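Local coordinates for lysyl oxidase (Pichia pastoris, PDB 1W7C) that oxidises primary amines, including lysine side chains, as a copper- and topaquinone-dependent lysyl oxidase of the copper amine oxidase family, at the interface of chains A and B. Numbering follows the deposited sequence. Chains: chain A/B, Lysyl oxidase.

The interface of chains A and B. Residues chain A 517, 519, 521, 529-531; chain B 346-347, 352, 475.
The A:Thr529 hydroxyl OG1 donates to the carboxamide oxygen OE1 of B:Gln352 at 2.7 Å, tilted 29° from the carbonyl plane. Within chain B the same oxygen accepts the backbone N of B:Ser346 at 3.0 Å, in the carbonyl plane, so donors from both chains grip one oxygen and probably limit the turning of the amide. The A:Thr529 hydroxyl is anti to its backbone N (chi1 -172°), which directs it at the amide. The phenol OH of A:Tyr519 approaches OE1 and makes a weak hydrogen bond to the backbone O of B:Ser346. An alanine in place of B:Gln352 would probably leave the A:Thr529 hydroxyl and the B:Ser346 amide N without their shared acceptor and open a gap beside the A:Tyr519 ring.

Backbone recognition continues at A:Trp521, where indole NE1 donates to B:Asp347 O at 2.8 Å, nearly straight (172° at H) and in the indole plane. A:Gln531 NE2 donates to the phenol OH of B:Tyr475 at 3.0 Å, with amide and ring planes perpendicular.

The A:Tyr519 ring lies between A:Val517 CG2 on one face and A:Trp521 CZ2 on the other, which is likely to limit its tilt as the hydroxyl reaches chain B; its CE1 meets B:Gln352 CG at 3.8 Å. A:Gln531 CG lies over one face of B:Tyr475, 3.6 Å from CE1, and the opposite face packs on the B:Ser346-B:Asp347 peptide, while A:Thr529 CG2 meets that ring in plane at its edge.

Strands 504-518 and 526-536 of chain A, with their joining loop, thus dock on chain B; repeated by the two-fold, this patch helps hold the homodimer together, a probably structural role, its centre about 49 Å from A:Asp358, the predicted catalytic base.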
ATOM      1  N   VAL A 517      10.174  -4.554 -32.801  1.00 19.52           N
ATOM      2  CA  VAL A 517       9.742  -5.724 -33.560  1.00 21.86           C
ATOM      3  C   VAL A 517       9.162  -5.303 -34.893  1.00 21.18           C
ATOM      4  O   VAL A 517       8.807  -4.152 -35.105  1.00 21.55           O
ATOM      5  CB  VAL A 517       8.673  -6.565 -32.822  1.00 22.10           C
ATOM      6  CG1 VAL A 517       9.137  -7.000 -31.440  1.00 22.89           C
ATOM      7  CG2 VAL A 517       7.354  -5.843 -32.727  1.00 23.36           C
ATOM      8  N   TYR A 519       6.158  -6.986 -37.455  1.00 20.32           N
ATOM      9  CA  TYR A 519       5.091  -7.975 -37.495  1.00 20.68           C
ATOM     10  C   TYR A 519       4.851  -8.472 -38.910  1.00 20.88           C
ATOM     11  O   TYR A 519       5.043  -7.714 -39.877  1.00 24.22           O
ATOM     12  CB  TYR A 519       3.788  -7.359 -37.008  1.00 21.82           C
ATOM     13  CG  TYR A 519       3.815  -6.904 -35.561  1.00 19.85           C
ATOM     14  CD1 TYR A 519       3.906  -5.542 -35.233  1.00 20.30           C
ATOM     15  CD2 TYR A 519       3.709  -7.815 -34.526  1.00 19.55           C
ATOM     16  CE1 TYR A 519       3.953  -5.133 -33.945  1.00 19.16           C
ATOM     17  CE2 TYR A 519       3.758  -7.413 -33.204  1.00 20.61           C
ATOM     18  CZ  TYR A 519       3.874  -6.063 -32.927  1.00 19.39           C
ATOM     19  OH  TYR A 519       3.853  -5.623 -31.624  1.00 19.00           O
ATOM     20  N   TRP A 521       2.152  -8.910 -40.417  1.00 22.48           N
ATOM     21  CA  TRP A 521       1.050  -8.189 -41.038  1.00 23.15           C
ATOM     22  C   TRP A 521       1.389  -6.744 -41.409  1.00 23.62           C
ATOM     23  O   TRP A 521       0.559  -6.043 -41.995  1.00 23.59           O
ATOM     24  CB  TRP A 521      -0.208  -8.260 -40.169  1.00 22.93           C
ATOM     25  CG  TRP A 521      -0.002  -8.026 -38.681  1.00 23.02           C
ATOM     26  CD1 TRP A 521       0.003  -8.965 -37.692  1.00 22.09           C
ATOM     27  CD2 TRP A 521       0.201  -6.763 -38.037  1.00 20.71           C
ATOM     28  NE1 TRP A 521       0.177  -8.359 -36.469  1.00 20.89           N
ATOM     29  CE2 TRP A 521       0.308  -7.011 -36.653  1.00 19.82           C
ATOM     30  CE3 TRP A 521       0.276  -5.442 -38.490  1.00 22.60           C
ATOM     31  CZ2 TRP A 521       0.532  -5.997 -35.731  1.00 19.19           C
ATOM     32  CZ3 TRP A 521       0.478  -4.436 -37.575  1.00 23.65           C
ATOM     33  CH2 TRP A 521       0.628  -4.719 -36.219  1.00 21.23           C
ATOM     34  N   THR A 529       7.323  -1.972 -28.935  1.00 17.12           N
ATOM     35  CA  THR A 529       6.270  -2.571 -28.151  1.00 17.48           C
ATOM     36  C   THR A 529       6.843  -3.106 -26.857  1.00 16.65           C
ATOM     37  O   THR A 529       7.950  -2.727 -26.469  1.00 17.00           O
ATOM     38  CB  THR A 529       5.494  -3.595 -28.991  1.00 21.44           C
ATOM     39  OG1 THR A 529       4.332  -4.061 -28.282  1.00 22.79           O
ATOM     40  CG2 THR A 529       6.370  -4.798 -29.370  1.00 20.00           C
ATOM     41  N   LYS A 530       6.089  -3.950 -26.163  1.00 16.03           N
ATOM     42  CA  LYS A 530       6.566  -4.544 -24.939  1.00 15.31           C
ATOM     43  C   LYS A 530       6.228  -6.023 -24.926  1.00 16.38           C
ATOM     44  O   LYS A 530       5.213  -6.447 -25.468  1.00 16.97           O
ATOM     45  CB  LYS A 530       5.973  -3.828 -23.703  1.00 15.64           C
ATOM     46  CG  LYS A 530       4.455  -3.757 -23.669  1.00 16.26           C
ATOM     47  CD  LYS A 530       3.956  -3.069 -22.415  1.00 14.54           C
ATOM     48  CE  LYS A 530       2.518  -2.707 -22.452  1.00 15.60           C
ATOM     49  NZ  LYS A 530       2.238  -1.540 -23.347  1.00 15.38           N
ATOM     50  N   GLN A 531       7.102  -6.799 -24.295  1.00 15.71           N
ATOM     51  CA  GLN A 531       6.959  -8.236 -24.174  1.00 15.32           C
ATOM     52  C   GLN A 531       7.244  -8.704 -22.751  1.00 15.64           C
ATOM     53  O   GLN A 531       7.902  -8.013 -21.959  1.00 16.79           O
ATOM     54  CB  GLN A 531       7.915  -8.954 -25.109  1.00 16.09           C
ATOM     55  CG  GLN A 531       7.640  -8.700 -26.578  1.00 17.99           C
ATOM     56  CD  GLN A 531       8.603  -9.426 -27.494  1.00 18.61           C
ATOM     57  OE1 GLN A 531       9.609 -10.020 -27.039  1.00 21.07           O
ATOM     58  NE2 GLN A 531       8.327  -9.357 -28.793  1.00 19.37           N
TER
ATOM     59  N   SER B 346       1.006  -6.446 -28.203  1.00 16.49           N
ATOM     60  CA  SER B 346       0.399  -7.657 -28.756  1.00 16.19           C
ATOM     61  C   SER B 346       1.055  -8.075 -30.037  1.00 16.14           C
ATOM     62  O   SER B 346       1.769  -7.306 -30.644  1.00 16.49           O
ATOM     63  CB  SER B 346      -1.065  -7.352 -29.066  1.00 16.91           C
ATOM     64  OG  SER B 346      -1.780  -8.454 -29.593  1.00 17.56           O
ATOM     65  N   ASP B 347       0.831  -9.330 -30.392  1.00 16.46           N
ATOM     66  CA  ASP B 347       1.176  -9.826 -31.698  1.00 17.75           C
ATOM     67  C   ASP B 347       0.168  -9.437 -32.757  1.00 17.01           C
ATOM     68  O   ASP B 347       0.476  -9.570 -33.946  1.00 18.80           O
ATOM     69  CB  ASP B 347       1.322 -11.363 -31.699  1.00 19.72           C
ATOM     70  CG  ASP B 347       0.052 -12.099 -31.224  1.00 20.66           C
ATOM     71  OD1 ASP B 347      -0.647 -11.598 -30.297  1.00 19.91           O
ATOM     72  OD2 ASP B 347      -0.275 -13.217 -31.683  1.00 19.38           O
ATOM     73  N   GLN B 352      -2.314  -4.416 -30.520  1.00 15.78           N
ATOM     74  CA  GLN B 352      -1.060  -3.675 -30.653  1.00 15.68           C
ATOM     75  C   GLN B 352      -1.312  -2.189 -31.015  1.00 17.02           C
ATOM     76  O   GLN B 352      -0.461  -1.354 -30.745  1.00 19.32           O
ATOM     77  CB  GLN B 352      -0.104  -4.360 -31.630  1.00 17.21           C
ATOM     78  CG  GLN B 352       1.193  -3.609 -31.914  1.00 17.57           C
ATOM     79  CD  GLN B 352       2.006  -3.257 -30.655  1.00 15.89           C
ATOM     80  OE1 GLN B 352       2.049  -4.004 -29.676  1.00 16.63           O
ATOM     81  NE2 GLN B 352       2.650  -2.098 -30.697  1.00 17.47           N
ATOM     82  N   TYR B 475       3.428 -11.887 -25.570  1.00 16.46           N
ATOM     83  CA  TYR B 475       2.576 -10.755 -25.286  1.00 16.08           C
ATOM     84  C   TYR B 475       1.430 -11.056 -24.333  1.00 16.62           C
ATOM     85  O   TYR B 475       0.579 -10.197 -24.120  1.00 16.57           O
ATOM     86  CB  TYR B 475       1.983 -10.185 -26.581  1.00 16.47           C
ATOM     87  CG  TYR B 475       3.009  -9.770 -27.585  1.00 16.02           C
ATOM     88  CD1 TYR B 475       3.632  -8.531 -27.501  1.00 18.03           C
ATOM     89  CD2 TYR B 475       3.379 -10.602 -28.653  1.00 17.63           C
ATOM     90  CE1 TYR B 475       4.583  -8.147 -28.400  1.00 18.03           C
ATOM     91  CE2 TYR B 475       4.321 -10.213 -29.586  1.00 18.46           C
ATOM     92  CZ  TYR B 475       4.942  -8.977 -29.453  1.00 16.81           C
ATOM     93  OH  TYR B 475       5.899  -8.578 -30.365  1.00 19.98           O
TER